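Local coordinates for GphF (Cystobacter violaceus, PDB 6MFC), which probably acts as a GNAT-like decarboxylase in the initiation of polyketide biosynthesis, at residues A[26-35]-A[62-73]. Sequence-based numbering, arbitrary orientation.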
loop_
_atom_site.group_PDB
_atom_site.type_symbol
_atom_site.label_atom_id
_atom_site.label_comp_id
_atom_site.label_asym_id
_atom_site.label_seq_id
_atom_site.Cartn_x
_atom_site.Cartn_y
_atom_site.Cartn_z
ATOM N N HIS A 26 6.444 -18.049 11.593
ATOM C CA HIS A 26 6.572 -16.841 10.787
ATOM C C HIS A 26 8.027 -16.388 10.714
ATOM O O HIS A 26 8.794 -16.575 11.659
ATOM C CB HIS A 26 5.704 -15.718 11.357
ATOM C CG HIS A 26 6.299 -15.045 12.555
ATOM N ND1 HIS A 26 6.748 -15.744 13.654
ATOM C CD2 HIS A 26 6.525 -13.738 12.823
ATOM C CE1 HIS A 26 7.223 -14.897 14.549
ATOM N NE2 HIS A 26 7.100 -13.672 14.069
ATOM N N ARG A 27 8.401 -15.794 9.583
ATOM C CA ARG A 27 9.735 -15.235 9.408
ATOM C C ARG A 27 9.671 -14.131 8.366
ATOM O O ARG A 27 9.156 -14.344 7.264
ATOM C CB ARG A 27 10.745 -16.307 8.985
ATOM C CG ARG A 27 12.074 -15.735 8.514
ATOM C CD ARG A 27 13.139 -16.810 8.375
ATOM N NE ARG A 27 14.366 -16.283 7.782
ATOM C CZ ARG A 27 14.718 -16.457 6.513
ATOM N NH1 ARG A 27 13.941 -17.155 5.698
ATOM N NH2 ARG A 27 15.851 -15.939 6.058
ATOM N N ILE A 28 10.191 -12.959 8.716
ATOM C CA ILE A 28 10.205 -11.798 7.834
ATOM C C ILE A 28 11.647 -11.508 7.445
ATOM O O ILE A 28 12.531 -11.449 8.307
ATOM C CB ILE A 28 9.551 -10.575 8.500
ATOM C CG1 ILE A 28 8.037 -10.771 8.596
ATOM C CG2 ILE A 28 9.884 -9.306 7.733
ATOM C CD1 ILE A 28 7.306 -9.610 9.233
ATOM N N ARG A 29 11.884 -11.340 6.146
ATOM C CA ARG A 29 13.206 -11.031 5.626
ATOM C C ARG A 29 13.058 -10.093 4.438
ATOM O O ARG A 29 11.962 -9.896 3.908
ATOM C CB ARG A 29 13.964 -12.302 5.219
ATOM C CG ARG A 29 13.267 -13.122 4.144
ATOM C CD ARG A 29 14.193 -14.185 3.574
ATOM N NE ARG A 29 13.537 -14.985 2.543
ATOM C CZ ARG A 29 13.448 -14.633 1.265
ATOM N NH1 ARG A 29 13.970 -13.486 0.852
ATOM N NH2 ARG A 29 12.832 -15.425 0.399
ATOM N N HIS A 30 14.179 -9.509 4.018
ATOM C CA HIS A 30 14.164 -8.629 2.859
ATOM C C HIS A 30 13.835 -9.413 1.594
ATOM O O HIS A 30 14.169 -10.594 1.459
ATOM C CB HIS A 30 15.515 -7.927 2.695
ATOM C CG HIS A 30 15.694 -6.740 3.588
ATOM N ND1 HIS A 30 14.773 -5.716 3.659
ATOM C CD2 HIS A 30 16.695 -6.405 4.438
ATOM C CE1 HIS A 30 15.194 -4.806 4.520
ATOM N NE2 HIS A 30 16.358 -5.200 5.006
ATOM N N ALA A 31 13.167 -8.743 0.661
ATOM C CA ALA A 31 12.870 -9.360 -0.621
ATOM C C ALA A 31 14.140 -9.472 -1.454
ATOM O O ALA A 31 14.966 -8.556 -1.482
ATOM C CB ALA A 31 11.812 -8.553 -1.372
ATOM N N ARG A 32 14.301 -10.612 -2.120
ATOM C CA ARG A 32 15.425 -10.848 -3.008
ATOM C C ARG A 32 14.925 -11.048 -4.433
ATOM O O ARG A 32 13.788 -11.487 -4.638
ATOM C CB ARG A 32 16.233 -12.080 -2.577
ATOM C CG ARG A 32 16.704 -12.059 -1.131
ATOM C CD ARG A 32 17.610 -13.247 -0.837
ATOM N NE ARG A 32 16.951 -14.523 -1.099
ATOM C CZ ARG A 32 16.508 -15.345 -0.152
ATOM N NH1 ARG A 32 16.659 -15.032 1.127
ATOM N NH2 ARG A 32 15.920 -16.487 -0.486
ATOM N N PRO A 33 15.745 -10.735 -5.439
ATOM C CA PRO A 33 15.311 -10.949 -6.831
ATOM C C PRO A 33 14.959 -12.394 -7.147
ATOM O O PRO A 33 14.250 -12.638 -8.132
ATOM C CB PRO A 33 16.518 -10.472 -7.651
ATOM C CG PRO A 33 17.221 -9.507 -6.759
ATOM C CD PRO A 33 17.043 -10.039 -5.366
ATOM N N SER A 34 15.427 -13.355 -6.344
ATOM C CA SER A 34 15.079 -14.757 -6.563
ATOM C C SER A 34 13.623 -15.043 -6.215
ATOM O O SER A 34 13.032 -15.986 -6.755
ATOM C CB SER A 34 16.003 -15.658 -5.744
ATOM O OG SER A 34 16.839 -14.890 -4.896
ATOM N N ASP A 35 13.030 -14.252 -5.325
ATOM C CA ASP A 35 11.643 -14.433 -4.919
ATOM C C ASP A 35 10.650 -13.911 -5.946
ATOM O O ASP A 35 9.447 -13.890 -5.665
ATOM C CB ASP A 35 11.398 -13.739 -3.579
ATOM C CG ASP A 35 12.451 -14.079 -2.551
ATOM O OD1 ASP A 35 13.375 -14.851 -2.880
ATOM O OD2 ASP A 35 12.357 -13.573 -1.414
ATOM N N VAL A 62 11.927 -4.182 -5.977
ATOM C CA VAL A 62 12.887 -4.887 -5.134
ATOM C C VAL A 62 14.308 -4.424 -5.426
ATOM O O VAL A 62 15.132 -4.305 -4.511
ATOM C CB VAL A 62 12.733 -6.408 -5.314
ATOM C CG1 VAL A 62 13.786 -7.153 -4.512
ATOM C CG2 VAL A 62 11.335 -6.845 -4.901
ATOM N N THR A 63 14.618 -4.142 -6.691
ATOM C CA THR A 63 15.972 -3.742 -7.052
ATOM C C THR A 63 16.234 -2.255 -6.839
ATOM O O THR A 63 17.397 -1.863 -6.699
ATOM C CB THR A 63 16.252 -4.111 -8.507
ATOM O OG1 THR A 63 15.344 -3.408 -9.366
ATOM C CG2 THR A 63 16.079 -5.610 -8.711
ATOM N N THR A 64 15.193 -1.422 -6.802
ATOM C CA THR A 64 15.400 0.008 -6.593
ATOM C C THR A 64 15.618 0.328 -5.119
ATOM O O THR A 64 16.544 1.069 -4.766
ATOM C CB THR A 64 14.213 0.801 -7.141
ATOM O OG1 THR A 64 14.074 0.540 -8.545
ATOM C CG2 THR A 64 14.413 2.293 -6.922
ATOM N N GLU A 65 14.773 -0.219 -4.244
ATOM C CA GLU A 65 14.896 -0.066 -2.796
ATOM C C GLU A 65 15.093 -1.460 -2.210
ATOM O O GLU A 65 14.143 -2.063 -1.687
ATOM C CB GLU A 65 13.669 0.622 -2.201
ATOM C CG GLU A 65 13.883 1.202 -0.813
ATOM C CD GLU A 65 14.424 2.617 -0.851
ATOM O OE1 GLU A 65 14.062 3.369 -1.781
ATOM O OE2 GLU A 65 15.213 2.980 0.047
ATOM N N PRO A 66 16.311 -2.008 -2.289
ATOM C CA PRO A 66 16.512 -3.398 -1.840
ATOM C C PRO A 66 16.232 -3.606 -0.365
ATOM O O PRO A 66 15.641 -4.627 0.008
ATOM C CB PRO A 66 17.986 -3.663 -2.186
ATOM C CG PRO A 66 18.330 -2.644 -3.225
ATOM C CD PRO A 66 17.538 -1.430 -2.859
ATOM N N ARG A 67 16.643 -2.670 0.492
ATOM C CA ARG A 67 16.379 -2.761 1.923
ATOM C C ARG A 67 15.078 -2.075 2.322
ATOM O O ARG A 67 14.934 -1.645 3.474
ATOM C CB ARG A 67 17.557 -2.190 2.713
ATOM C CG ARG A 67 18.824 -3.025 2.593
ATOM C CD ARG A 67 19.792 -2.767 3.736
ATOM N NE ARG A 67 20.719 -1.675 3.457
ATOM C CZ ARG A 67 21.727 -1.333 4.253
ATOM N NH1 ARG A 67 21.936 -1.999 5.381
ATOM N NH2 ARG A 67 22.527 -0.329 3.924
ATOM N N GLY A 68 14.127 -1.966 1.398
ATOM C CA GLY A 68 12.833 -1.384 1.695
ATOM C C GLY A 68 11.688 -2.279 1.269
ATOM O O GLY A 68 10.548 -1.824 1.139
ATOM N N CYS A 69 11.982 -3.557 1.046
ATOM C CA CYS A 69 10.979 -4.544 0.674
ATOM C C CYS A 69 11.170 -5.783 1.533
ATOM O O CYS A 69 12.301 -6.243 1.719
ATOM C CB CYS A 69 11.074 -4.899 -0.814
ATOM S SG CYS A 69 10.790 -3.500 -1.932
ATOM N N TRP A 70 10.069 -6.316 2.062
ATOM C CA TRP A 70 10.106 -7.481 2.930
ATOM C C TRP A 70 9.099 -8.522 2.466
ATOM O O TRP A 70 8.093 -8.201 1.829
ATOM C CB TRP A 70 9.808 -7.115 4.390
ATOM C CG TRP A 70 10.823 -6.214 5.007
ATOM C CD1 TRP A 70 11.881 -6.583 5.787
ATOM C CD2 TRP A 70 10.876 -4.789 4.905
ATOM N NE1 TRP A 70 12.591 -5.474 6.176
ATOM C CE2 TRP A 70 11.995 -4.359 5.647
ATOM C CE3 TRP A 70 10.087 -3.832 4.258
ATOM C CZ2 TRP A 70 12.344 -3.015 5.758
ATOM C CZ3 TRP A 70 10.434 -2.500 4.371
ATOM C CH2 TRP A 70 11.553 -2.103 5.114
ATOM N N VAL A 71 9.382 -9.777 2.802
ATOM C CA VAL A 71 8.467 -10.883 2.568
ATOM C C VAL A 71 8.189 -11.564 3.900
ATOM O O VAL A 71 9.033 -11.577 4.803
ATOM C CB VAL A 71 9.021 -11.896 1.543
ATOM C CG1 VAL A 71 9.144 -11.252 0.171
ATOM C CG2 VAL A 71 10.365 -12.438 2.004
ATOM N N LEU A 72 6.988 -12.118 4.025
ATOM C CA LEU A 72 6.592 -12.887 5.195
ATOM C C LEU A 72 6.441 -14.348 4.797
ATOM O O LEU A 72 5.729 -14.664 3.839
ATOM C CB LEU A 72 5.288 -12.354 5.793
ATOM C CG LEU A 72 4.669 -13.160 6.938
ATOM C CD1 LEU A 72 5.691 -13.455 8.025
ATOM C CD2 LEU A 72 3.484 -12.415 7.519
ATOM N N LEU A 73 7.114 -15.229 5.530
ATOM C CA LEU A 73 7.139 -16.650 5.220
ATOM C C LEU A 73 6.252 -17.416 6.192
ATOM O O LEU A 73 6.386 -17.270 7.411
ATOM C CB LEU A 73 8.567 -17.195 5.277
ATOM C CG LEU A 73 9.575 -16.566 4.316
ATOM C CD1 LEU A 73 10.910 -17.275 4.422
ATOM C CD2 LEU A 73 9.050 -16.618 2.897
#
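Strand 27-30, an edge strand of the central GNAT sheet, runs antiparallel to strand 70-73, and Arg29 and Val71 form the hydrogen-bonded pair at the middle of the seam. Val71 N gives a straight bond to Arg29 O (2.8 Å), and Arg29 N returns one to Val71 O (3.2 Å). Further along, Leu73 N bonds to Arg27 O. At the other end Cys69 O accepts two donors, Ala31 N (2.8 Å) and His30 ND1 (3.2 Å), which come from opposite faces of its carbonyl plane. The oxygen lies in the plane of the His30 ring, so this bond helps to fix the ring's rotation. CA of Arg67 sits over one face of the imidazole as a CH-pi contact, while the ring meets the five-membered ring of Trp70 obliquely, planes at 33°.

On the face shared with Val71 and Leu73, Arg29 CG stands between its backbone N and carbonyl carbon (chi1 60°), and the extended chain lays the guanidinium across Val71, with CG2 over its centre. Arg29 NH2 then reaches Asp35 OD2 (2.6 Å) in a salt bridge, tying the strand to the turn leading into helix 36-46. On the opposite face Ile28 CG1 packs on Leu72 CD1 (3.6 Å), and both side chains touch Leu132 of helix 128-140. Beyond the strand, Ala31 CB meets Val62 CG2 of helix 55-64 (3.9 Å). A first strand, two helices and a second strand that comes back antiparallel beside the first make the N-terminal topology of the GNAT fold.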